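Local coordinates for protein diffuse adherence adhesin (Escherichia coli, PDB 4MEE) that mediates bacterial attachment to mammalian cells, autoaggregation and biofilm formation, its C-terminal part forming the outer-membrane beta-barrel transport unit of the autotransporter, at residues G422-E434 and G445-N457. Residues are numbered along the deposited sequence; the frame is centred on the assembly and turned at random.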
loop_
_atom_site.group_PDB
_atom_site.type_symbol
_atom_site.label_atom_id
_atom_site.label_comp_id
_atom_site.label_asym_id
_atom_site.label_seq_id
_atom_site.Cartn_x
_atom_site.Cartn_y
_atom_site.Cartn_z
ATOM N N GLY A 422 -11.727 -1.682 -12.206
ATOM C CA GLY A 422 -12.496 -1.902 -10.987
ATOM C C GLY A 422 -12.165 -3.067 -10.081
ATOM O O GLY A 422 -12.302 -4.232 -10.447
ATOM N N SER A 423 -11.752 -2.733 -8.873
ATOM C CA SER A 423 -11.553 -3.719 -7.846
ATOM C C SER A 423 -12.197 -3.107 -6.633
ATOM O O SER A 423 -11.524 -2.711 -5.682
ATOM C CB SER A 423 -10.067 -3.938 -7.646
ATOM O OG SER A 423 -9.408 -3.695 -8.872
ATOM N N ARG A 424 -13.516 -2.988 -6.700
ATOM C CA ARG A 424 -14.282 -2.409 -5.616
ATOM C C ARG A 424 -14.118 -3.293 -4.395
ATOM O O ARG A 424 -14.015 -2.806 -3.278
ATOM C CB ARG A 424 -15.759 -2.304 -5.989
ATOM C CG ARG A 424 -16.037 -1.500 -7.250
ATOM C CD ARG A 424 -17.489 -1.049 -7.332
ATOM N NE ARG A 424 -17.704 0.258 -6.709
ATOM C CZ ARG A 424 -17.524 1.420 -7.328
ATOM N NH1 ARG A 424 -17.128 1.451 -8.589
ATOM N NH2 ARG A 424 -17.739 2.552 -6.684
ATOM N N ASN A 425 -14.077 -4.596 -4.627
ATOM C CA ASN A 425 -13.913 -5.549 -3.554
ATOM C C ASN A 425 -12.782 -6.484 -3.888
ATOM O O ASN A 425 -12.715 -7.001 -4.997
ATOM C CB ASN A 425 -15.197 -6.338 -3.359
ATOM C CG ASN A 425 -16.303 -5.495 -2.771
ATOM O OD1 ASN A 425 -16.358 -5.285 -1.561
ATOM N ND2 ASN A 425 -17.192 -5.005 -3.624
ATOM N N GLN A 426 -11.890 -6.693 -2.929
ATOM C CA GLN A 426 -10.739 -7.558 -3.129
ATOM C C GLN A 426 -10.486 -8.400 -1.899
ATOM O O GLN A 426 -10.875 -8.022 -0.799
ATOM C CB GLN A 426 -9.495 -6.728 -3.418
ATOM C CG GLN A 426 -9.420 -6.194 -4.831
ATOM C CD GLN A 426 -8.178 -5.363 -5.058
ATOM O OE1 GLN A 426 -7.914 -4.404 -4.331
ATOM N NE2 GLN A 426 -7.404 -5.726 -6.074
ATOM N N GLY A 427 -9.825 -9.538 -2.091
ATOM C CA GLY A 427 -9.381 -10.378 -0.979
ATOM C C GLY A 427 -7.872 -10.318 -0.819
ATOM O O GLY A 427 -7.131 -10.400 -1.795
ATOM N N GLU A 428 -7.400 -10.178 0.410
ATOM C CA GLU A 428 -5.970 -10.042 0.614
ATOM C C GLU A 428 -5.449 -11.088 1.578
ATOM O O GLU A 428 -6.074 -11.367 2.595
ATOM C CB GLU A 428 -5.653 -8.642 1.110
ATOM C CG GLU A 428 -4.184 -8.370 1.372
ATOM C CD GLU A 428 -3.991 -7.135 2.223
ATOM O OE1 GLU A 428 -4.857 -6.873 3.080
ATOM O OE2 GLU A 428 -2.982 -6.424 2.041
ATOM N N ILE A 429 -4.302 -11.664 1.251
ATOM C CA ILE A 429 -3.667 -12.630 2.127
ATOM C C ILE A 429 -2.203 -12.284 2.308
ATOM O O ILE A 429 -1.451 -12.202 1.340
ATOM C CB ILE A 429 -3.770 -14.056 1.574
ATOM C CG1 ILE A 429 -3.072 -15.040 2.512
ATOM C CG2 ILE A 429 -3.142 -14.137 0.195
ATOM C CD1 ILE A 429 -3.989 -15.663 3.539
ATOM N N LYS A 430 -1.808 -12.098 3.558
ATOM C CA LYS A 430 -0.438 -11.753 3.890
ATOM C C LYS A 430 0.187 -12.865 4.699
ATOM O O LYS A 430 -0.518 -13.638 5.348
ATOM C CB LYS A 430 -0.403 -10.465 4.704
ATOM C CG LYS A 430 -1.000 -9.272 3.982
ATOM C CD LYS A 430 -0.373 -7.970 4.449
ATOM C CE LYS A 430 -1.267 -7.229 5.429
ATOM N NZ LYS A 430 -0.460 -6.521 6.457
ATOM N N THR A 431 1.510 -12.943 4.652
ATOM C CA THR A 431 2.260 -13.847 5.506
ATOM C C THR A 431 3.716 -13.443 5.492
ATOM O O THR A 431 4.172 -12.820 4.544
ATOM C CB THR A 431 2.156 -15.309 5.042
ATOM O OG1 THR A 431 2.928 -16.135 5.920
ATOM C CG2 THR A 431 2.679 -15.460 3.623
ATOM N N GLY A 432 4.443 -13.807 6.541
ATOM C CA GLY A 432 5.872 -13.534 6.614
ATOM C C GLY A 432 6.447 -13.903 7.964
ATOM O O GLY A 432 5.721 -14.343 8.852
ATOM N N ILE A 433 7.757 -13.727 8.110
ATOM C CA ILE A 433 8.456 -14.026 9.358
ATOM C C ILE A 433 9.285 -12.817 9.792
ATOM O O ILE A 433 9.920 -12.173 8.963
ATOM C CB ILE A 433 9.344 -15.294 9.223
ATOM C CG1 ILE A 433 9.908 -15.716 10.587
ATOM C CG2 ILE A 433 10.453 -15.091 8.194
ATOM C CD1 ILE A 433 10.437 -17.135 10.635
ATOM N N GLU A 434 9.257 -12.508 11.087
ATOM C CA GLU A 434 10.097 -11.456 11.664
ATOM C C GLU A 434 11.005 -12.004 12.764
ATOM O O GLU A 434 10.547 -12.719 13.656
ATOM C CB GLU A 434 9.245 -10.297 12.197
ATOM C CG GLU A 434 10.005 -9.345 13.113
ATOM C CD GLU A 434 9.681 -7.884 12.864
ATOM O OE1 GLU A 434 8.485 -7.520 12.861
ATOM O OE2 GLU A 434 10.633 -7.095 12.678
ATOM N N GLY A 445 10.687 -10.100 6.612
ATOM C CA GLY A 445 10.276 -10.388 5.259
ATOM C C GLY A 445 8.788 -10.635 5.284
ATOM O O GLY A 445 8.271 -11.255 6.212
ATOM N N GLY A 446 8.101 -10.128 4.270
ATOM C CA GLY A 446 6.661 -10.295 4.149
ATOM C C GLY A 446 6.245 -10.471 2.704
ATOM O O GLY A 446 6.852 -9.894 1.804
ATOM N N VAL A 447 5.214 -11.283 2.490
ATOM C CA VAL A 447 4.665 -11.532 1.162
ATOM C C VAL A 447 3.157 -11.275 1.179
ATOM O O VAL A 447 2.421 -11.887 1.958
ATOM C CB VAL A 447 4.985 -12.963 0.664
ATOM C CG1 VAL A 447 4.255 -13.268 -0.636
ATOM C CG2 VAL A 447 6.485 -13.146 0.477
ATOM N N ALA A 448 2.716 -10.356 0.324
ATOM C CA ALA A 448 1.313 -9.955 0.228
ATOM C C ALA A 448 0.763 -10.189 -1.175
ATOM O O ALA A 448 1.445 -9.928 -2.172
ATOM C CB ALA A 448 1.157 -8.494 0.616
ATOM N N TYR A 449 -0.475 -10.672 -1.239
ATOM C CA TYR A 449 -1.136 -10.963 -2.505
ATOM C C TYR A 449 -2.596 -10.513 -2.485
ATOM O O TYR A 449 -3.345 -10.876 -1.580
ATOM C CB TYR A 449 -1.037 -12.455 -2.824
ATOM C CG TYR A 449 -1.863 -12.869 -4.013
ATOM C CD1 TYR A 449 -1.394 -12.679 -5.308
ATOM C CD2 TYR A 449 -3.118 -13.445 -3.843
ATOM C CE1 TYR A 449 -2.145 -13.058 -6.404
ATOM C CE2 TYR A 449 -3.880 -13.829 -4.932
ATOM C CZ TYR A 449 -3.389 -13.633 -6.208
ATOM O OH TYR A 449 -4.143 -14.009 -7.292
ATOM N N GLN A 450 -2.986 -9.729 -3.491
ATOM C CA GLN A 450 -4.333 -9.152 -3.585
ATOM C C GLN A 450 -5.025 -9.616 -4.848
ATOM O O GLN A 450 -4.429 -9.605 -5.918
ATOM C CB GLN A 450 -4.278 -7.628 -3.655
ATOM C CG GLN A 450 -4.245 -6.898 -2.327
ATOM C CD GLN A 450 -2.953 -6.137 -2.112
ATOM O OE1 GLN A 450 -1.862 -6.698 -2.217
ATOM N NE2 GLN A 450 -3.069 -4.850 -1.809
ATOM N N ALA A 451 -6.293 -9.982 -4.743
ATOM C CA ALA A 451 -7.044 -10.357 -5.929
ATOM C C ALA A 451 -8.432 -9.746 -5.923
ATOM O O ALA A 451 -9.104 -9.715 -4.896
ATOM C CB ALA A 451 -7.122 -11.867 -6.056
ATOM N N GLY A 452 -8.849 -9.258 -7.082
ATOM C CA GLY A 452 -10.172 -8.692 -7.239
ATOM C C GLY A 452 -10.870 -9.416 -8.360
ATOM O O GLY A 452 -10.990 -10.641 -8.338
ATOM N N GLY A 453 -11.310 -8.658 -9.358
ATOM C CA GLY A 453 -11.948 -9.238 -10.533
ATOM C C GLY A 453 -10.976 -10.046 -11.366
ATOM O O GLY A 453 -9.776 -10.077 -11.093
ATOM N N HIS A 454 -11.497 -10.718 -12.379
ATOM C CA HIS A 454 -10.641 -11.391 -13.331
ATOM C C HIS A 454 -9.595 -10.397 -13.803
ATOM O O HIS A 454 -9.936 -9.305 -14.234
ATOM C CB HIS A 454 -11.460 -11.873 -14.517
ATOM C CG HIS A 454 -10.652 -12.576 -15.561
ATOM N ND1 HIS A 454 -10.047 -13.792 -15.333
ATOM C CD2 HIS A 454 -10.356 -12.241 -16.838
ATOM C CE1 HIS A 454 -9.410 -14.175 -16.425
ATOM N NE2 HIS A 454 -9.579 -13.249 -17.352
ATOM N N GLY A 455 -8.324 -10.767 -13.686
ATOM C CA GLY A 455 -7.225 -9.927 -14.173
ATOM C C GLY A 455 -6.640 -8.868 -13.241
ATOM O O GLY A 455 -5.911 -7.977 -13.696
ATOM N N SER A 456 -6.940 -8.968 -11.945
ATOM C CA SER A 456 -6.388 -8.048 -10.938
ATOM C C SER A 456 -5.588 -8.756 -9.853
ATOM O O SER A 456 -6.043 -9.731 -9.257
ATOM C CB SER A 456 -7.495 -7.206 -10.309
ATOM O OG SER A 456 -8.317 -6.654 -11.319
ATOM N N ASN A 457 -4.394 -8.246 -9.595
ATOM C CA ASN A 457 -3.438 -8.941 -8.772
ATOM C C ASN A 457 -2.465 -7.936 -8.231
ATOM O O ASN A 457 -2.319 -6.852 -8.763
ATOM C CB ASN A 457 -2.699 -9.977 -9.619
ATOM C CG ASN A 457 -3.640 -10.795 -10.478
ATOM O OD1 ASN A 457 -3.532 -10.809 -11.701
ATOM N ND2 ASN A 457 -4.601 -11.449 -9.839
#
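G427, I429, T431 and I433 pair with A451, Y449, V447 and G445 as two neighbouring antiparallel strands of the autotransporter beta-barrel. The strands form a beta hairpin. Each of the four hydrogen-bonded pairs makes two backbone bonds; the bond from I433 N to G445 O is weak. The shortest, from V447 N to T431 O, is 2.8 Å and nearly straight at hydrogen, 170°. Between these pairs, CA-H of E428, K430 and G432 faces the carbonyl O of Y449, V447 and G445.

I429, T431, I433, V447 and Y449 share the outer face, consistent with lipid contact in the membrane. I429 and Y449 cross at an angle. The CG2 branch of I429 meets the ring of Y449 at its edge, near the ring plane, and lies 4.0 Å from Y449 CB. With CG anti to the backbone N (chi1 172°), the ring of Y449 presents CD2 to I429 CG2, 4.1 Å away.

E428, K430, A448 and Q450 point to the barrel interior. E428 and Q450 run side by side in the same direction, with E428 CG 4.0 Å from Q450 CG. Their carboxylate and amide planes differ by 40°. K430 lays its CG and CD alongside the methyl of A448.

Where strand 425-434 begins and strand 445-451 ends, Q426 lies against the backbone of A451 and G452. Its first torsion sets CG beside the backbone N, anti to the carbonyl carbon, and Q426 CG comes 3.6 Å from G452 CA.

Beyond the hairpin, V447 and Y449 both touch I459 of strand 457-467. The carboxylate of E428 takes its polar partners elsewhere, which probably fixes its rotation and favours the charged form: K373 NZ forms a salt bridge with OE2, and N401 ND2 donates to OE1.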